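Local structure of probable phenazine-specific methyltransferase (Pseudomonas aeruginosa, 2IP2) at the interface of chains A and B. The protein catalyses the SAM-dependent N-methylation of phenazine-1-carboxylate to 5-methylphenazine-1-carboxylate in the biosynthesis of the virulence pigment pyocyanin. Numbering follows the deposited sequence. Chains: chain A/B, Probable phenazine-specific methyltransferase.

Three patches of the homodimer interface each have a twin with the chains exchanged. Contacts 1 and 3 are about 17 Å apart between the centres of their C-alpha atoms; contact 2 lies about 29 Å from contact 1 and 28 Å from contact 3. The N-terminal helix runs through all: its beginning fills contact 1 from chain B, with A:Val25 of the chain A helix at its side, while later turns serve contact 3 from chain A and contact 2 through B:Leu31. Helices 55-67 and 113-119 recur in contacts 2 and 3. A carbon-lined groove and two patches in which arginine binds partner backbone carbonyls join the intertwined subunits.

Contact 1: the interface of chains A and B. Residues chain A 25, 84, 87-88, 95, 98-99, 155, 324; chain B 5, 8-9, 12-13, 16.
The first turns of the N-terminal helix 6-31 of chain B, part of the dimerisation domain of this O-methyltransferase-family protein, lie in an apolar groove of chain A. B:Leu12 hides the most surface of the residues in this patch, 91 Å². Its CG stands anti to the backbone N (chi1 179°), so the forked end reaches out from the helix and its two methyls part company. CD2 slides antiparallel alongside A:Phe95, 3.7 Å from ring atom CD2, and meets A:Leu87 CB; CD1 turns toward A:Val25 and the methyl CG2 of A:Thr84. The threonine presents that methyl to B:Leu12 CB at 3.8 Å. The side chains of B:Ile13 and A:Phe95 run at about a right angle to each other, with B:Ile13 CG1 3.5 Å from ring atom CE2. The isoleucine CD1 is held between two flexible thioether ends: A:Met98 CE presses on it at 3.4 Å, a tight carbon contact, and A:Met324 CE approaches to 3.6 Å. A:Met98 gets there by bending at chi3 (71°), easy for an unbranched methionine. Small residues suit the next turn toward the N-terminus. B:Ala9 lets A:Leu87 CD1 come to 3.7 Å from its CA, while its CB touches the tip of the phenylalanine, CZ, at 3.6 Å. A:Leu155 CD1 lies in plane at the edge of that ring, and CD2 of the same leucine packs on B:Ala9 CB. One helical turn beyond B:Leu12, B:Val16 meets A:Val99 through their CG2 methyls.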
ATOM      1  N   VAL A  25      -4.577  -7.120  -4.626  1.00 19.41           N
ATOM      2  CA  VAL A  25      -5.012  -6.854  -6.025  1.00 19.33           C
ATOM      3  C   VAL A  25      -4.054  -7.545  -6.991  1.00 20.86           C
ATOM      4  O   VAL A  25      -4.477  -8.106  -8.024  1.00 19.96           O
ATOM      5  CB  VAL A  25      -5.089  -5.265  -6.249  1.00 19.95           C
ATOM      6  CG1 VAL A  25      -5.230  -4.928  -7.758  1.00 24.45           C
ATOM      7  CG2 VAL A  25      -6.234  -4.738  -5.450  1.00 17.36           C
ATOM      8  N   THR A  84     -13.930  -0.867 -11.240  1.00 30.49           N
ATOM      9  CA  THR A  84     -12.539  -1.027 -10.805  1.00 30.90           C
ATOM     10  C   THR A  84     -11.973  -2.401 -11.279  1.00 29.73           C
ATOM     11  O   THR A  84     -10.897  -2.442 -11.890  1.00 28.06           O
ATOM     12  CB  THR A  84     -12.356  -0.855  -9.254  1.00 31.50           C
ATOM     13  OG1 THR A  84     -12.762   0.465  -8.862  1.00 37.02           O
ATOM     14  CG2 THR A  84     -10.885  -0.974  -8.890  1.00 34.22           C
ATOM     15  N   LEU A  87     -11.002  -3.147 -14.897  1.00 27.41           N
ATOM     16  CA  LEU A  87      -9.661  -2.691 -15.274  1.00 28.56           C
ATOM     17  C   LEU A  87      -8.571  -3.723 -15.048  1.00 27.74           C
ATOM     18  O   LEU A  87      -7.429  -3.555 -15.512  1.00 29.47           O
ATOM     19  CB  LEU A  87      -9.323  -1.408 -14.520  1.00 27.68           C
ATOM     20  CG  LEU A  87     -10.085  -0.148 -14.949  1.00 30.76           C
ATOM     21  CD1 LEU A  87      -9.844   0.865 -13.895  1.00 30.99           C
ATOM     22  CD2 LEU A  87      -9.483   0.335 -16.253  1.00 33.41           C
ATOM     23  N   LEU A  88      -8.899  -4.793 -14.332  1.00 27.19           N
ATOM     24  CA  LEU A  88      -7.943  -5.866 -14.156  1.00 26.55           C
ATOM     25  C   LEU A  88      -8.039  -6.962 -15.193  1.00 26.68           C
ATOM     26  O   LEU A  88      -7.182  -7.875 -15.230  1.00 27.00           O
ATOM     27  CB  LEU A  88      -8.072  -6.490 -12.743  1.00 26.18           C
ATOM     28  CG  LEU A  88      -8.012  -5.550 -11.546  1.00 25.21           C
ATOM     29  CD1 LEU A  88      -8.372  -6.349 -10.323  1.00 25.09           C
ATOM     30  CD2 LEU A  88      -6.628  -4.865 -11.418  1.00 23.57           C
ATOM     31  N   PHE A  95      -5.655  -2.105 -16.953  1.00 32.54           N
ATOM     32  CA  PHE A  95      -4.470  -1.925 -16.080  1.00 29.51           C
ATOM     33  C   PHE A  95      -3.769  -3.244 -15.744  1.00 28.14           C
ATOM     34  O   PHE A  95      -2.775  -3.272 -14.980  1.00 24.13           O
ATOM     35  CB  PHE A  95      -4.906  -1.217 -14.815  1.00 30.22           C
ATOM     36  CG  PHE A  95      -5.196   0.243 -15.014  1.00 33.77           C
ATOM     37  CD1 PHE A  95      -5.482   0.748 -16.270  1.00 38.22           C
ATOM     38  CD2 PHE A  95      -5.160   1.129 -13.940  1.00 42.22           C
ATOM     39  CE1 PHE A  95      -5.755   2.108 -16.456  1.00 42.02           C
ATOM     40  CE2 PHE A  95      -5.417   2.516 -14.122  1.00 40.05           C
ATOM     41  CZ  PHE A  95      -5.721   2.994 -15.376  1.00 39.86           C
ATOM     42  N   MET A  98      -0.028  -3.555 -16.258  1.00 21.27           N
ATOM     43  CA  MET A  98       0.629  -2.585 -15.338  1.00 22.92           C
ATOM     44  C   MET A  98       0.650  -3.146 -13.897  1.00 22.76           C
ATOM     45  O   MET A  98       1.708  -3.175 -13.233  1.00 21.38           O
ATOM     46  CB  MET A  98      -0.071  -1.217 -15.379  1.00 23.48           C
ATOM     47  CG  MET A  98       0.644  -0.139 -14.562  1.00 26.22           C
ATOM     48  SD  MET A  98      -0.420   1.218 -14.102  1.00 34.89           S
ATOM     49  CE  MET A  98      -1.413   0.314 -12.893  1.00 37.44           C
ATOM     50  N   VAL A  99      -0.485  -3.658 -13.439  1.00 22.46           N
ATOM     51  CA  VAL A  99      -0.556  -4.283 -12.079  1.00 22.27           C
ATOM     52  C   VAL A  99       0.506  -5.383 -11.893  1.00 21.89           C
ATOM     53  O   VAL A  99       1.195  -5.470 -10.861  1.00 22.31           O
ATOM     54  CB  VAL A  99      -1.983  -4.846 -11.787  1.00 21.04           C
ATOM     55  CG1 VAL A  99      -2.012  -5.735 -10.501  1.00 20.89           C
ATOM     56  CG2 VAL A  99      -3.046  -3.678 -11.718  1.00 22.83           C
ATOM     57  N   LEU A 155      -4.715   5.861 -21.474  1.00 45.93           N
ATOM     58  CA  LEU A 155      -5.833   6.645 -20.943  1.00 45.64           C
ATOM     59  C   LEU A 155      -5.627   8.135 -21.241  1.00 44.18           C
ATOM     60  O   LEU A 155      -6.562   8.830 -21.658  1.00 44.88           O
ATOM     61  CB  LEU A 155      -6.023   6.415 -19.432  1.00 45.42           C
ATOM     62  CG  LEU A 155      -7.094   5.423 -18.961  1.00 48.33           C
ATOM     63  CD1 LEU A 155      -6.711   3.967 -19.214  1.00 52.62           C
ATOM     64  CD2 LEU A 155      -7.438   5.625 -17.487  1.00 46.12           C
ATOM     65  N   MET A 324      -4.247  10.135 -14.863  1.00 38.60           N
ATOM     66  CA  MET A 324      -3.070   9.568 -14.232  1.00 40.73           C
ATOM     67  C   MET A 324      -1.983  10.597 -14.034  1.00 39.56           C
ATOM     68  O   MET A 324      -0.823  10.380 -14.422  1.00 39.17           O
ATOM     69  CB  MET A 324      -2.562   8.381 -15.033  1.00 40.70           C
ATOM     70  CG  MET A 324      -3.723   7.586 -15.609  1.00 44.94           C
ATOM     71  SD  MET A 324      -3.350   5.849 -15.673  1.00 51.61           S
ATOM     72  CE  MET A 324      -2.014   5.749 -14.436  1.00 49.58           C
TER
ATOM     73  N   ASN B   5     -15.319   5.116 -15.189  1.00 52.92           N
ATOM     74  CA  ASN B   5     -13.967   4.626 -15.587  1.00 53.07           C
ATOM     75  C   ASN B   5     -12.806   5.494 -15.044  1.00 52.14           C
ATOM     76  O   ASN B   5     -11.773   4.945 -14.670  1.00 51.73           O
ATOM     77  CB  ASN B   5     -13.843   4.432 -17.108  1.00 53.33           C
ATOM     78  CG  ASN B   5     -12.926   3.246 -17.479  1.00 56.53           C
ATOM     79  OD1 ASN B   5     -12.971   2.202 -16.827  1.00 55.77           O
ATOM     80  ND2 ASN B   5     -12.103   3.404 -18.540  1.00 57.99           N
ATOM     81  N   ALA B   8     -12.776   5.230 -11.207  1.00 41.93           N
ATOM     82  CA  ALA B   8     -12.370   3.821 -11.062  1.00 39.36           C
ATOM     83  C   ALA B   8     -10.868   3.592 -11.329  1.00 37.95           C
ATOM     84  O   ALA B   8     -10.235   2.841 -10.601  1.00 37.74           O
ATOM     85  CB  ALA B   8     -13.222   2.910 -11.939  1.00 38.83           C
ATOM     86  N   ALA B   9     -10.321   4.224 -12.371  1.00 35.29           N
ATOM     87  CA  ALA B   9      -8.897   4.170 -12.625  1.00 34.25           C
ATOM     88  C   ALA B   9      -8.174   4.887 -11.488  1.00 33.07           C
ATOM     89  O   ALA B   9      -7.151   4.401 -11.013  1.00 32.37           O
ATOM     90  CB  ALA B   9      -8.554   4.811 -13.966  1.00 34.83           C
ATOM     91  N   LEU B  12      -8.254   2.655  -8.372  1.00 30.58           N
ATOM     92  CA  LEU B  12      -7.434   1.502  -8.578  1.00 28.92           C
ATOM     93  C   LEU B  12      -5.957   1.843  -8.461  1.00 28.59           C
ATOM     94  O   LEU B  12      -5.166   1.069  -7.926  1.00 26.81           O
ATOM     95  CB  LEU B  12      -7.701   0.851  -9.934  1.00 29.05           C
ATOM     96  CG  LEU B  12      -6.826  -0.378 -10.192  1.00 28.45           C
ATOM     97  CD1 LEU B  12      -7.062  -1.463  -9.057  1.00 27.74           C
ATOM     98  CD2 LEU B  12      -7.067  -0.921 -11.549  1.00 29.53           C
ATOM     99  N   ILE B  13      -5.567   2.984  -8.995  1.00 26.80           N
ATOM    100  CA  ILE B  13      -4.174   3.318  -8.970  1.00 26.53           C
ATOM    101  C   ILE B  13      -3.747   3.608  -7.531  1.00 24.30           C
ATOM    102  O   ILE B  13      -2.618   3.271  -7.150  1.00 23.50           O
ATOM    103  CB  ILE B  13      -3.868   4.503  -9.922  1.00 27.46           C
ATOM    104  CG1 ILE B  13      -3.929   4.032 -11.361  1.00 31.59           C
ATOM    105  CG2 ILE B  13      -2.513   5.125  -9.580  1.00 28.83           C
ATOM    106  CD1 ILE B  13      -2.646   3.326 -11.829  1.00 38.40           C
ATOM    107  N   VAL B  16      -3.183   0.138  -5.998  1.00 20.19           N
ATOM    108  CA  VAL B  16      -1.958  -0.460  -6.591  1.00 18.79           C
ATOM    109  C   VAL B  16      -0.663   0.172  -6.035  1.00 20.22           C
ATOM    110  O   VAL B  16       0.283  -0.548  -5.655  1.00 19.97           O
ATOM    111  CB  VAL B  16      -2.014  -0.384  -8.145  1.00 18.39           C
ATOM    112  CG1 VAL B  16      -0.620  -0.808  -8.798  1.00 21.70           C
ATOM    113  CG2 VAL B  16      -3.233  -1.280  -8.698  1.00 18.88           C
TER

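Contact 2: the interface of chains A and B. Residues chain A 116-120, 292; chain B 31, 51-53, 57, 61.
The flat guanidinium of B:Arg57 has A:Gly120 CA over the centre of one face, 3.3 Å above its plane, and A:Leu117 O and water 1 at its edge, in plane; the ring of A:Phe292 has the backbone carbons A:Ala116 C and A:Gly120 C at its own edge. The arginine, from helix 55-67 of the dimerisation domain, caps the C-terminal end of helix 113-119 of the other subunit, where late carbonyls point outward and the helix dipole would favour a positive charge. A bend at chi3 (-62°) brings the group across the helix end, and with no side chain on A:Gly120, its CA can approach the face directly; the positive phi of this residue, just past the helix, also suits glycine. NE donates to A:Leu117 O at 2.8 Å, while NH2 reaches A:Leu118 O at 2.8 Å, an acceptor tilted 20° from the guanidinium plane. Both donors sit above the carbonyl planes. A:Leu117 O is gripped twice, since B:Ser53 OG, anti to its backbone N (chi1 -175°), also donates to it at 2.6 Å. Water 1 bridges A:Leu118 O and B:Gly52 O, 3.1 Å from each. The aliphatic part of the arginine is also used: its CD packs 3.7 Å from A:Phe292 CZ. On the other flank A:Leu118 reaches tip to tip toward B:Leu31, CD2 to CD2 at 3.6 Å, and the same methyl meets B:Val51 CG2 and lies against the carbonyl oxygen B:Val51 O.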
ATOM      1  N   ALA A 116      18.289   2.952  -1.139  1.00 23.83           N
ATOM      2  CA  ALA A 116      18.142   3.720  -2.382  1.00 22.75           C
ATOM      3  C   ALA A 116      18.127   5.216  -2.078  1.00 22.56           C
ATOM      4  O   ALA A 116      18.901   5.976  -2.665  1.00 22.31           O
ATOM      5  CB  ALA A 116      16.865   3.276  -3.145  1.00 22.33           C
ATOM      6  N   LEU A 117      17.267   5.659  -1.158  1.00 21.66           N
ATOM      7  CA  LEU A 117      17.154   7.095  -0.911  1.00 21.82           C
ATOM      8  C   LEU A 117      18.398   7.665  -0.200  1.00 22.98           C
ATOM      9  O   LEU A 117      18.684   8.871  -0.325  1.00 24.36           O
ATOM     10  CB  LEU A 117      15.895   7.425  -0.044  1.00 20.75           C
ATOM     11  CG  LEU A 117      14.609   7.268  -0.920  1.00 21.14           C
ATOM     12  CD1 LEU A 117      13.319   6.862  -0.168  1.00 23.08           C
ATOM     13  CD2 LEU A 117      14.425   8.520  -1.869  1.00 22.51           C
ATOM     14  N   LEU A 118      19.080   6.828   0.561  1.00 25.49           N
ATOM     15  CA  LEU A 118      20.364   7.230   1.189  1.00 25.80           C
ATOM     16  C   LEU A 118      21.469   7.338   0.118  1.00 26.05           C
ATOM     17  O   LEU A 118      22.066   8.408  -0.084  1.00 26.78           O
ATOM     18  CB  LEU A 118      20.754   6.186   2.231  1.00 25.81           C
ATOM     19  CG  LEU A 118      20.012   6.119   3.591  1.00 27.11           C
ATOM     20  CD1 LEU A 118      20.640   5.177   4.610  1.00 32.09           C
ATOM     21  CD2 LEU A 118      19.866   7.494   4.238  1.00 30.62           C
ATOM     22  N   SER A 119      21.705   6.249  -0.602  1.00 24.90           N
ATOM     23  CA  SER A 119      22.865   6.155  -1.523  1.00 25.77           C
ATOM     24  C   SER A 119      22.665   6.955  -2.839  1.00 25.60           C
ATOM     25  O   SER A 119      23.620   7.385  -3.517  1.00 24.82           O
ATOM     26  CB  SER A 119      23.154   4.679  -1.834  1.00 26.52           C
ATOM     27  OG  SER A 119      22.136   4.154  -2.693  1.00 26.01           O
ATOM     28  N   GLY A 120      21.413   7.096  -3.248  1.00 24.82           N
ATOM     29  CA  GLY A 120      21.136   7.627  -4.574  1.00 25.41           C
ATOM     30  C   GLY A 120      21.064   6.617  -5.709  1.00 24.42           C
ATOM     31  O   GLY A 120      20.743   7.001  -6.831  1.00 23.96           O
ATOM     32  N   PHE A 292      12.334   8.164  -9.253  1.00 23.06           N
ATOM     33  CA  PHE A 292      13.626   7.957  -8.685  1.00 23.55           C
ATOM     34  C   PHE A 292      13.873   6.455  -8.413  1.00 23.27           C
ATOM     35  O   PHE A 292      14.921   5.899  -8.787  1.00 21.34           O
ATOM     36  CB  PHE A 292      13.833   8.752  -7.361  1.00 23.39           C
ATOM     37  CG  PHE A 292      15.040   8.259  -6.612  1.00 25.70           C
ATOM     38  CD1 PHE A 292      16.332   8.588  -7.072  1.00 27.07           C
ATOM     39  CD2 PHE A 292      14.892   7.338  -5.529  1.00 24.49           C
ATOM     40  CE1 PHE A 292      17.461   8.032  -6.439  1.00 28.21           C
ATOM     41  CE2 PHE A 292      15.987   6.803  -4.879  1.00 23.42           C
ATOM     42  CZ  PHE A 292      17.301   7.145  -5.337  1.00 24.51           C
TER
ATOM     43  N   LEU B  31      15.031   5.888   9.175  1.00 21.97           N
ATOM     44  CA  LEU B  31      15.955   7.038   9.211  1.00 24.27           C
ATOM     45  C   LEU B  31      15.808   7.927  10.456  1.00 24.12           C
ATOM     46  O   LEU B  31      16.680   8.744  10.696  1.00 25.04           O
ATOM     47  CB  LEU B  31      15.832   7.893   7.952  1.00 24.67           C
ATOM     48  CG  LEU B  31      16.207   7.060   6.686  1.00 23.99           C
ATOM     49  CD1 LEU B  31      16.076   8.023   5.479  1.00 23.44           C
ATOM     50  CD2 LEU B  31      17.568   6.404   6.740  1.00 26.83           C
ATOM     51  N   VAL B  51      21.425  11.875   8.208  1.00 27.85           N
ATOM     52  CA  VAL B  51      21.138  10.468   7.898  1.00 28.44           C
ATOM     53  C   VAL B  51      22.028   9.915   6.818  1.00 29.07           C
ATOM     54  O   VAL B  51      22.047   8.685   6.597  1.00 29.57           O
ATOM     55  CB  VAL B  51      19.629  10.240   7.480  1.00 28.35           C
ATOM     56  CG1 VAL B  51      18.663  10.850   8.511  1.00 27.61           C
ATOM     57  CG2 VAL B  51      19.362  10.806   6.105  1.00 28.16           C
ATOM     58  N   GLY B  52      22.818  10.781   6.185  1.00 30.00           N
ATOM     59  CA  GLY B  52      23.713  10.351   5.102  1.00 30.53           C
ATOM     60  C   GLY B  52      23.045  10.254   3.729  1.00 30.81           C
ATOM     61  O   GLY B  52      23.325   9.329   2.959  1.00 32.03           O
ATOM     62  N   SER B  53      22.199  11.224   3.397  1.00 30.16           N
ATOM     63  CA  SER B  53      21.553  11.248   2.085  1.00 29.73           C
ATOM     64  C   SER B  53      21.993  12.528   1.413  1.00 30.80           C
ATOM     65  O   SER B  53      22.981  13.136   1.808  1.00 29.87           O
ATOM     66  CB  SER B  53      20.000  11.152   2.243  1.00 30.48           C
ATOM     67  OG  SER B  53      19.306  11.047   0.997  1.00 29.58           O
ATOM     68  N   ARG B  57      17.120  14.389  -2.471  1.00 26.99           N
ATOM     69  CA  ARG B  57      16.364  13.129  -2.245  1.00 26.02           C
ATOM     70  C   ARG B  57      15.552  13.279  -0.999  1.00 26.38           C
ATOM     71  O   ARG B  57      14.401  12.845  -0.920  1.00 25.11           O
ATOM     72  CB  ARG B  57      17.293  11.930  -2.164  1.00 25.39           C
ATOM     73  CG  ARG B  57      17.854  11.507  -3.533  1.00 25.21           C
ATOM     74  CD  ARG B  57      18.548  10.154  -3.507  1.00 25.27           C
ATOM     75  NE  ARG B  57      19.718  10.093  -2.621  1.00 29.70           N
ATOM     76  CZ  ARG B  57      20.939  10.554  -2.921  1.00 28.91           C
ATOM     77  NH1 ARG B  57      21.183  11.147  -4.100  1.00 30.68           N
ATOM     78  NH2 ARG B  57      21.926  10.386  -2.059  1.00 32.56           N
ATOM     79  N   LEU B  61      11.414  12.993  -0.717  1.00 23.54           N
ATOM     80  CA  LEU B  61      10.747  12.092   0.242  1.00 23.92           C
ATOM     81  C   LEU B  61       9.828  12.898   1.159  1.00 23.95           C
ATOM     82  O   LEU B  61       8.703  12.503   1.458  1.00 22.75           O
ATOM     83  CB  LEU B  61      11.794  11.337   1.029  1.00 24.56           C
ATOM     84  CG  LEU B  61      11.273  10.547   2.241  1.00 22.76           C
ATOM     85  CD1 LEU B  61      10.279   9.519   1.725  1.00 24.11           C
ATOM     86  CD2 LEU B  61      12.476   9.887   2.963  1.00 23.89           C
TER
HETATM   87  O   HOH W   1      24.844   9.714   0.227  1.00 32.50           O

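Contact 3: the interface of chains A and B. Residues chain A 19-20, 23-24, 27, 61; chain B 110-111, 113-114, 117.
B:Trp110, the last residue of helix 96-110 of chain B, keeps near-helical phi and psi, and B:Thr111 is helical too although it lies between that helix and helix 113-119, so their two C=O groups follow each other toward A:Arg23 on helix 6-30 of chain A, in the dimerisation domain. A:Arg23 reads this pair. Bent at chi2 and chi3, it curls round so that both acceptors lie at the edge of its guanidinium, in plane. NE bonds to B:Trp110 O at 3.1 Å, from above the carbonyl plane, with a nearly straight 167° at the hydrogen; NH2 bonds to B:Thr111 O at 2.7 Å, on a lone pair. The arginine's CB lies 3.5 Å from CE3 of the B:Trp110 indole. That broad ring is well suited to covering a helix surface. Its five-membered ring stacks on that of A:Trp20, centroids 3.7 Å apart and planes 8° from parallel, while A:Trp20 CB sits over the face of its six-membered ring. A:Cys24 SG, small and polarisable, touches the far rim at CZ3 and CH2. One turn further along, A:Val27 divides its methyls: CG1, anti to the backbone N, meets B:Leu117 CD1, and CG2 rests against the start of helix 113-119, 3.7 Å from B:Ala113 CB and 3.5 Å from B:Cys114 N.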
ATOM      1  N   GLU A  19       0.155  -1.558   1.846  1.00 18.12           N
ATOM      2  CA  GLU A  19       0.951  -2.481   0.993  1.00 18.78           C
ATOM      3  C   GLU A  19       0.180  -3.842   0.844  1.00 17.64           C
ATOM      4  O   GLU A  19       0.178  -4.469  -0.197  1.00 19.37           O
ATOM      5  CB  GLU A  19       2.272  -2.760   1.679  1.00 18.91           C
ATOM      6  CG  GLU A  19       3.052  -3.925   0.960  1.00 23.28           C
ATOM      7  CD  GLU A  19       4.323  -4.168   1.740  1.00 23.26           C
ATOM      8  OE1 GLU A  19       5.128  -3.259   1.689  1.00 23.37           O
ATOM      9  OE2 GLU A  19       4.425  -5.180   2.466  1.00 29.27           O
ATOM     10  N   TRP A  20      -0.485  -4.303   1.892  1.00 17.65           N
ATOM     11  CA  TRP A  20      -1.137  -5.636   1.765  1.00 18.36           C
ATOM     12  C   TRP A  20      -2.302  -5.604   0.747  1.00 19.19           C
ATOM     13  O   TRP A  20      -2.587  -6.614   0.032  1.00 19.17           O
ATOM     14  CB  TRP A  20      -1.640  -6.099   3.160  1.00 21.13           C
ATOM     15  CG  TRP A  20      -0.572  -6.021   4.271  1.00 18.42           C
ATOM     16  CD1 TRP A  20       0.798  -5.983   4.126  1.00 19.88           C
ATOM     17  CD2 TRP A  20      -0.820  -6.067   5.669  1.00 20.60           C
ATOM     18  NE1 TRP A  20       1.394  -5.976   5.358  1.00 20.23           N
ATOM     19  CE2 TRP A  20       0.436  -6.015   6.327  1.00 20.22           C
ATOM     20  CE3 TRP A  20      -2.000  -6.091   6.443  1.00 21.61           C
ATOM     21  CZ2 TRP A  20       0.571  -6.039   7.765  1.00 22.09           C
ATOM     22  CZ3 TRP A  20      -1.878  -6.134   7.874  1.00 20.97           C
ATOM     23  CH2 TRP A  20      -0.587  -6.055   8.512  1.00 20.87           C
ATOM     24  N   ARG A  23      -0.899  -6.013  -2.562  1.00 20.04           N
ATOM     25  CA  ARG A  23      -0.551  -7.445  -2.791  1.00 19.50           C
ATOM     26  C   ARG A  23      -1.822  -8.220  -3.108  1.00 20.76           C
ATOM     27  O   ARG A  23      -1.791  -9.052  -3.993  1.00 20.58           O
ATOM     28  CB  ARG A  23       0.209  -8.073  -1.609  1.00 20.61           C
ATOM     29  CG  ARG A  23       1.553  -7.390  -1.231  1.00 19.76           C
ATOM     30  CD  ARG A  23       2.431  -7.224  -2.505  1.00 18.50           C
ATOM     31  NE  ARG A  23       3.050  -8.526  -2.903  1.00 20.97           N
ATOM     32  CZ  ARG A  23       3.622  -8.745  -4.074  1.00 21.15           C
ATOM     33  NH1 ARG A  23       3.649  -7.791  -4.974  1.00 22.01           N
ATOM     34  NH2 ARG A  23       4.198  -9.899  -4.346  1.00 20.83           N
ATOM     35  N   CYS A  24      -2.925  -7.960  -2.394  1.00 21.75           N
ATOM     36  CA  CYS A  24      -4.210  -8.625  -2.690  1.00 20.17           C
ATOM     37  C   CYS A  24      -4.710  -8.350  -4.118  1.00 21.11           C
ATOM     38  O   CYS A  24      -5.157  -9.270  -4.804  1.00 20.16           O
ATOM     39  CB  CYS A  24      -5.248  -8.231  -1.657  1.00 21.20           C
ATOM     40  SG  CYS A  24      -4.960  -9.006  -0.070  1.00 21.57           S
ATOM     41  N   VAL A  27      -2.480 -10.346  -6.499  1.00 18.71           N
ATOM     42  CA  VAL A  27      -2.895 -11.702  -6.494  1.00 19.26           C
ATOM     43  C   VAL A  27      -4.141 -11.955  -7.316  1.00 18.93           C
ATOM     44  O   VAL A  27      -4.178 -12.891  -8.125  1.00 20.09           O
ATOM     45  CB  VAL A  27      -3.063 -12.214  -5.041  1.00 20.16           C
ATOM     46  CG1 VAL A  27      -3.746 -13.609  -5.059  1.00 20.69           C
ATOM     47  CG2 VAL A  27      -1.690 -12.287  -4.277  1.00 22.41           C
ATOM     48  N   LEU A  61     -10.080 -13.885   0.553  1.00 20.02           N
ATOM     49  CA  LEU A  61      -9.568 -12.913  -0.414  1.00 21.22           C
ATOM     50  C   LEU A  61     -10.708 -12.084  -1.001  1.00 21.65           C
ATOM     51  O   LEU A  61     -10.621 -10.860  -1.102  1.00 21.47           O
ATOM     52  CB  LEU A  61      -8.729 -13.624  -1.517  1.00 20.83           C
ATOM     53  CG  LEU A  61      -8.189 -12.724  -2.681  1.00 18.28           C
ATOM     54  CD1 LEU A  61      -7.217 -11.693  -2.142  1.00 22.25           C
ATOM     55  CD2 LEU A  61      -7.466 -13.693  -3.646  1.00 22.88           C
TER
ATOM     56  N   TRP B 110       4.439 -10.918   2.874  1.00 18.27           N
ATOM     57  CA  TRP B 110       3.435 -10.625   1.870  1.00 18.55           C
ATOM     58  C   TRP B 110       3.965 -10.690   0.410  1.00 16.97           C
ATOM     59  O   TRP B 110       3.190 -10.560  -0.533  1.00 19.13           O
ATOM     60  CB  TRP B 110       2.838  -9.265   2.116  1.00 19.47           C
ATOM     61  CG  TRP B 110       1.673  -9.356   3.064  1.00 17.28           C
ATOM     62  CD1 TRP B 110       1.687  -9.243   4.405  1.00 15.59           C
ATOM     63  CD2 TRP B 110       0.307  -9.591   2.670  1.00 18.46           C
ATOM     64  NE1 TRP B 110       0.392  -9.389   4.894  1.00 18.87           N
ATOM     65  CE2 TRP B 110      -0.471  -9.595   3.847  1.00 19.21           C
ATOM     66  CE3 TRP B 110      -0.312  -9.784   1.432  1.00 18.87           C
ATOM     67  CZ2 TRP B 110      -1.874  -9.750   3.846  1.00 20.00           C
ATOM     68  CZ3 TRP B 110      -1.739  -9.941   1.392  1.00 19.74           C
ATOM     69  CH2 TRP B 110      -2.503  -9.904   2.614  1.00 19.62           C
ATOM     70  N   THR B 111       5.253 -10.888   0.256  1.00 17.22           N
ATOM     71  CA  THR B 111       5.864 -11.027  -1.106  1.00 19.04           C
ATOM     72  C   THR B 111       5.295 -12.290  -1.809  1.00 18.87           C
ATOM     73  O   THR B 111       4.717 -12.172  -2.897  1.00 19.07           O
ATOM     74  CB  THR B 111       7.382 -10.931  -1.065  1.00 18.98           C
ATOM     75  OG1 THR B 111       7.754  -9.608  -0.665  1.00 20.81           O
ATOM     76  CG2 THR B 111       7.977 -11.200  -2.448  1.00 24.10           C
ATOM     77  N   ALA B 113       2.511 -13.818  -1.618  1.00 19.47           N
ATOM     78  CA  ALA B 113       1.118 -13.891  -1.253  1.00 20.73           C
ATOM     79  C   ALA B 113       0.335 -14.827  -2.247  1.00 20.15           C
ATOM     80  O   ALA B 113      -0.596 -15.491  -1.844  1.00 19.43           O
ATOM     81  CB  ALA B 113       0.517 -12.491  -1.309  1.00 19.99           C
ATOM     82  N   CYS B 114       0.691 -14.777  -3.545  1.00 21.48           N
ATOM     83  CA  CYS B 114       0.048 -15.631  -4.540  1.00 22.35           C
ATOM     84  C   CYS B 114       0.240 -17.128  -4.202  1.00 22.02           C
ATOM     85  O   CYS B 114      -0.743 -17.872  -4.074  1.00 21.97           O
ATOM     86  CB  CYS B 114       0.585 -15.366  -5.956  1.00 23.35           C
ATOM     87  SG  CYS B 114      -0.686 -16.027  -7.164  1.00 28.75           S
ATOM     88  N   LEU B 117      -1.691 -18.100  -0.962  1.00 21.42           N
ATOM     89  CA  LEU B 117      -3.154 -18.169  -1.074  1.00 24.29           C
ATOM     90  C   LEU B 117      -3.553 -19.397  -1.893  1.00 24.19           C
ATOM     91  O   LEU B 117      -4.565 -20.038  -1.595  1.00 25.53           O
ATOM     92  CB  LEU B 117      -3.734 -16.883  -1.631  1.00 22.84           C
ATOM     93  CG  LEU B 117      -3.791 -15.784  -0.566  1.00 22.49           C
ATOM     94  CD1 LEU B 117      -3.779 -14.365  -1.146  1.00 27.86           C
ATOM     95  CD2 LEU B 117      -5.003 -15.995   0.418  1.00 20.92           C
TER